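Local structure of putative cytochrome P450 120 (Synechocystis sp., 2VE3) at residues A[411-417]-A[437-443]. The protein binds heme and retinoic acid and, as a member of the cytochrome P450 family, probably acts as a monooxygenase that inserts oxygen into its substrate. Residues are numbered along the deposited sequence.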
loop_
_atom_site.group_PDB
_atom_site.type_symbol
_atom_site.label_atom_id
_atom_site.label_comp_id
_atom_site.label_asym_id
_atom_site.label_seq_id
_atom_site.Cartn_x
_atom_site.Cartn_y
_atom_site.Cartn_z
ATOM N N GLN A 411 -14.070 -19.171 -10.290
ATOM C CA GLN A 411 -14.591 -20.249 -9.444
ATOM C C GLN A 411 -15.834 -19.899 -8.618
ATOM O O GLN A 411 -16.647 -20.783 -8.328
ATOM C CB GLN A 411 -13.497 -20.743 -8.498
ATOM C CG GLN A 411 -12.299 -21.325 -9.197
ATOM C CD GLN A 411 -11.148 -21.512 -8.254
ATOM O OE1 GLN A 411 -11.259 -22.224 -7.247
ATOM N NE2 GLN A 411 -10.027 -20.871 -8.563
ATOM N N PHE A 412 -15.976 -18.638 -8.208
ATOM C CA PHE A 412 -17.059 -18.284 -7.283
ATOM C C PHE A 412 -17.833 -17.016 -7.623
ATOM O O PHE A 412 -17.281 -16.053 -8.162
ATOM C CB PHE A 412 -16.528 -18.106 -5.856
ATOM C CG PHE A 412 -15.894 -19.337 -5.263
ATOM C CD1 PHE A 412 -16.663 -20.274 -4.586
ATOM C CD2 PHE A 412 -14.505 -19.531 -5.345
ATOM C CE1 PHE A 412 -16.061 -21.412 -4.009
ATOM C CE2 PHE A 412 -13.899 -20.657 -4.777
ATOM C CZ PHE A 412 -14.675 -21.599 -4.110
ATOM N N ASP A 413 -19.121 -17.039 -7.285
ATOM C CA ASP A 413 -19.851 -15.831 -6.960
ATOM C C ASP A 413 -19.806 -15.692 -5.451
ATOM O O ASP A 413 -19.512 -16.661 -4.739
ATOM C CB ASP A 413 -21.307 -15.918 -7.409
ATOM C CG ASP A 413 -21.472 -15.657 -8.887
ATOM O OD1 ASP A 413 -20.651 -14.904 -9.458
ATOM O OD2 ASP A 413 -22.429 -16.200 -9.473
ATOM N N TRP A 414 -20.095 -14.493 -4.961
ATOM C CA TRP A 414 -20.195 -14.285 -3.524
ATOM C C TRP A 414 -21.211 -13.227 -3.127
ATOM O O TRP A 414 -21.561 -12.318 -3.909
ATOM C CB TRP A 414 -18.814 -14.033 -2.896
ATOM C CG TRP A 414 -18.125 -12.754 -3.308
ATOM C CD1 TRP A 414 -18.042 -11.601 -2.575
ATOM C CD2 TRP A 414 -17.406 -12.505 -4.527
ATOM N NE1 TRP A 414 -17.322 -10.661 -3.252
ATOM C CE2 TRP A 414 -16.930 -11.179 -4.462
ATOM C CE3 TRP A 414 -17.119 -13.273 -5.668
ATOM C CZ2 TRP A 414 -16.175 -10.599 -5.493
ATOM C CZ3 TRP A 414 -16.371 -12.699 -6.693
ATOM C CH2 TRP A 414 -15.909 -11.374 -6.597
ATOM N N THR A 415 -21.685 -13.371 -1.898
ATOM C CA THR A 415 -22.680 -12.495 -1.333
ATOM C C THR A 415 -22.148 -11.884 -0.058
ATOM O O THR A 415 -21.668 -12.593 0.831
ATOM C CB THR A 415 -23.982 -13.275 -1.004
ATOM O OG1 THR A 415 -24.331 -14.105 -2.114
ATOM C CG2 THR A 415 -25.135 -12.341 -0.710
ATOM N N LEU A 416 -22.256 -10.563 0.018
ATOM C CA LEU A 416 -21.977 -9.812 1.229
ATOM C C LEU A 416 -23.184 -9.882 2.160
ATOM O O LEU A 416 -24.217 -9.281 1.887
ATOM C CB LEU A 416 -21.662 -8.346 0.894
ATOM C CG LEU A 416 -20.571 -8.003 -0.144
ATOM C CD1 LEU A 416 -20.441 -6.506 -0.270
ATOM C CD2 LEU A 416 -19.222 -8.581 0.221
ATOM N N LEU A 417 -23.039 -10.598 3.270
ATOM C CA LEU A 417 -24.155 -10.847 4.187
ATOM C C LEU A 417 -24.873 -9.582 4.645
ATOM O O LEU A 417 -24.236 -8.544 4.882
ATOM C CB LEU A 417 -23.714 -11.707 5.382
ATOM C CG LEU A 417 -23.162 -13.087 5.003
ATOM C CD1 LEU A 417 -22.986 -13.951 6.233
ATOM C CD2 LEU A 417 -24.062 -13.785 3.977
ATOM N N ARG A 437 -18.116 -10.023 5.920
ATOM C CA ARG A 437 -18.766 -11.315 6.069
ATOM C C ARG A 437 -19.405 -11.693 4.747
ATOM O O ARG A 437 -20.210 -10.937 4.205
ATOM C CB ARG A 437 -19.815 -11.265 7.179
ATOM C CG ARG A 437 -19.246 -10.844 8.522
ATOM C CD ARG A 437 -20.308 -10.819 9.624
ATOM N NE ARG A 437 -19.658 -10.699 10.930
ATOM C CZ ARG A 437 -19.114 -11.721 11.591
ATOM N NH1 ARG A 437 -19.157 -12.946 11.080
ATOM N NH2 ARG A 437 -18.526 -11.519 12.769
ATOM N N VAL A 438 -19.031 -12.861 4.236
ATOM C CA VAL A 438 -19.464 -13.337 2.912
ATOM C C VAL A 438 -19.873 -14.810 2.936
ATOM O O VAL A 438 -19.564 -15.526 3.880
ATOM C CB VAL A 438 -18.342 -13.166 1.851
ATOM C CG1 VAL A 438 -17.966 -11.697 1.694
ATOM C CG2 VAL A 438 -17.107 -14.028 2.204
ATOM N N LYS A 439 -20.602 -15.237 1.910
ATOM C CA LYS A 439 -20.719 -16.645 1.560
ATOM C C LYS A 439 -20.255 -16.731 0.125
ATOM O O LYS A 439 -20.674 -15.914 -0.701
ATOM C CB LYS A 439 -22.171 -17.129 1.658
ATOM C CG LYS A 439 -22.525 -17.750 3.005
ATOM C CD LYS A 439 -24.022 -17.717 3.264
ATOM C CE LYS A 439 -24.322 -17.901 4.751
ATOM N NZ LYS A 439 -25.738 -17.556 5.033
ATOM N N LEU A 440 -19.377 -17.686 -0.170
ATOM C CA LEU A 440 -18.995 -17.958 -1.551
ATOM C C LEU A 440 -19.898 -19.050 -2.127
ATOM O O LEU A 440 -20.207 -20.035 -1.452
ATOM C CB LEU A 440 -17.516 -18.363 -1.665
ATOM C CG LEU A 440 -16.373 -17.504 -1.084
ATOM C CD1 LEU A 440 -15.033 -17.946 -1.680
ATOM C CD2 LEU A 440 -16.551 -16.010 -1.276
ATOM N N HIS A 441 -20.330 -18.873 -3.367
ATOM C CA HIS A 441 -21.084 -19.914 -4.053
ATOM C C HIS A 441 -20.244 -20.419 -5.210
ATOM O O HIS A 441 -19.878 -19.644 -6.098
ATOM C CB HIS A 441 -22.427 -19.394 -4.577
ATOM C CG HIS A 441 -22.931 -18.172 -3.876
ATOM N ND1 HIS A 441 -23.074 -16.960 -4.518
ATOM C CD2 HIS A 441 -23.336 -17.973 -2.598
ATOM C CE1 HIS A 441 -23.531 -16.063 -3.663
ATOM N NE2 HIS A 441 -23.695 -16.651 -2.490
ATOM N N SER A 442 -19.946 -21.719 -5.195
ATOM C CA SER A 442 -19.132 -22.371 -6.230
ATOM C C SER A 442 -19.824 -22.444 -7.592
ATOM O O SER A 442 -21.039 -22.671 -7.679
ATOM C CB SER A 442 -18.721 -23.781 -5.780
ATOM O OG SER A 442 -17.915 -24.417 -6.762
ATOM N N LEU A 443 -19.028 -22.271 -8.647
ATOM C CA LEU A 443 -19.515 -22.337 -10.027
ATOM C C LEU A 443 -19.055 -23.620 -10.715
ATOM O O LEU A 443 -19.226 -23.778 -11.929
ATOM C CB LEU A 443 -19.031 -21.124 -10.825
ATOM C CG LEU A 443 -19.652 -19.754 -10.561
ATOM C CD1 LEU A 443 -18.707 -18.677 -11.026
ATOM C CD2 LEU A 443 -20.995 -19.634 -11.255
#
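Strands 412-416 and 437-442 pair antiparallel in the small three-stranded sheet of the cytochrome P450 fold, with 437-442 in the middle and 140-142 on its far side. The first strand follows directly from helix 394-411; the second runs almost to the C-terminus, away from the heme. Six backbone hydrogen bonds zip them together, from L443 N to Q411 O (2.8 Å) through the reciprocal pairs D413/H441 and T415/K439 to L417 N with R437 O (3.0 Å). L417, the residue most covered, closes one end: its CA-to-CB bond points toward the partner strand, and its CD2 lies 4.0 Å from K439 CD. At the other end, F412 shares the inward face with W414, L416, V438 and L440, the side covered by helices 121-137, 143-159 and 241-272. There W414 CB meets L440 CD2 at 3.4 Å, while the indole reaches away to hydrogen-bond C267 O through NE1 and to stack edge-to-face with W143. H441 lies on the other, more open face, its ring edge beside D413, with ND1 3.5 Å from D413 CB; the D413 carboxylate itself forms salt bridges with R277 and R281. On the inward face, L440 CD1 lies over one face of the F412 ring in a CH-pi contact, 3.9 Å from the ring centroid and 10° off its normal.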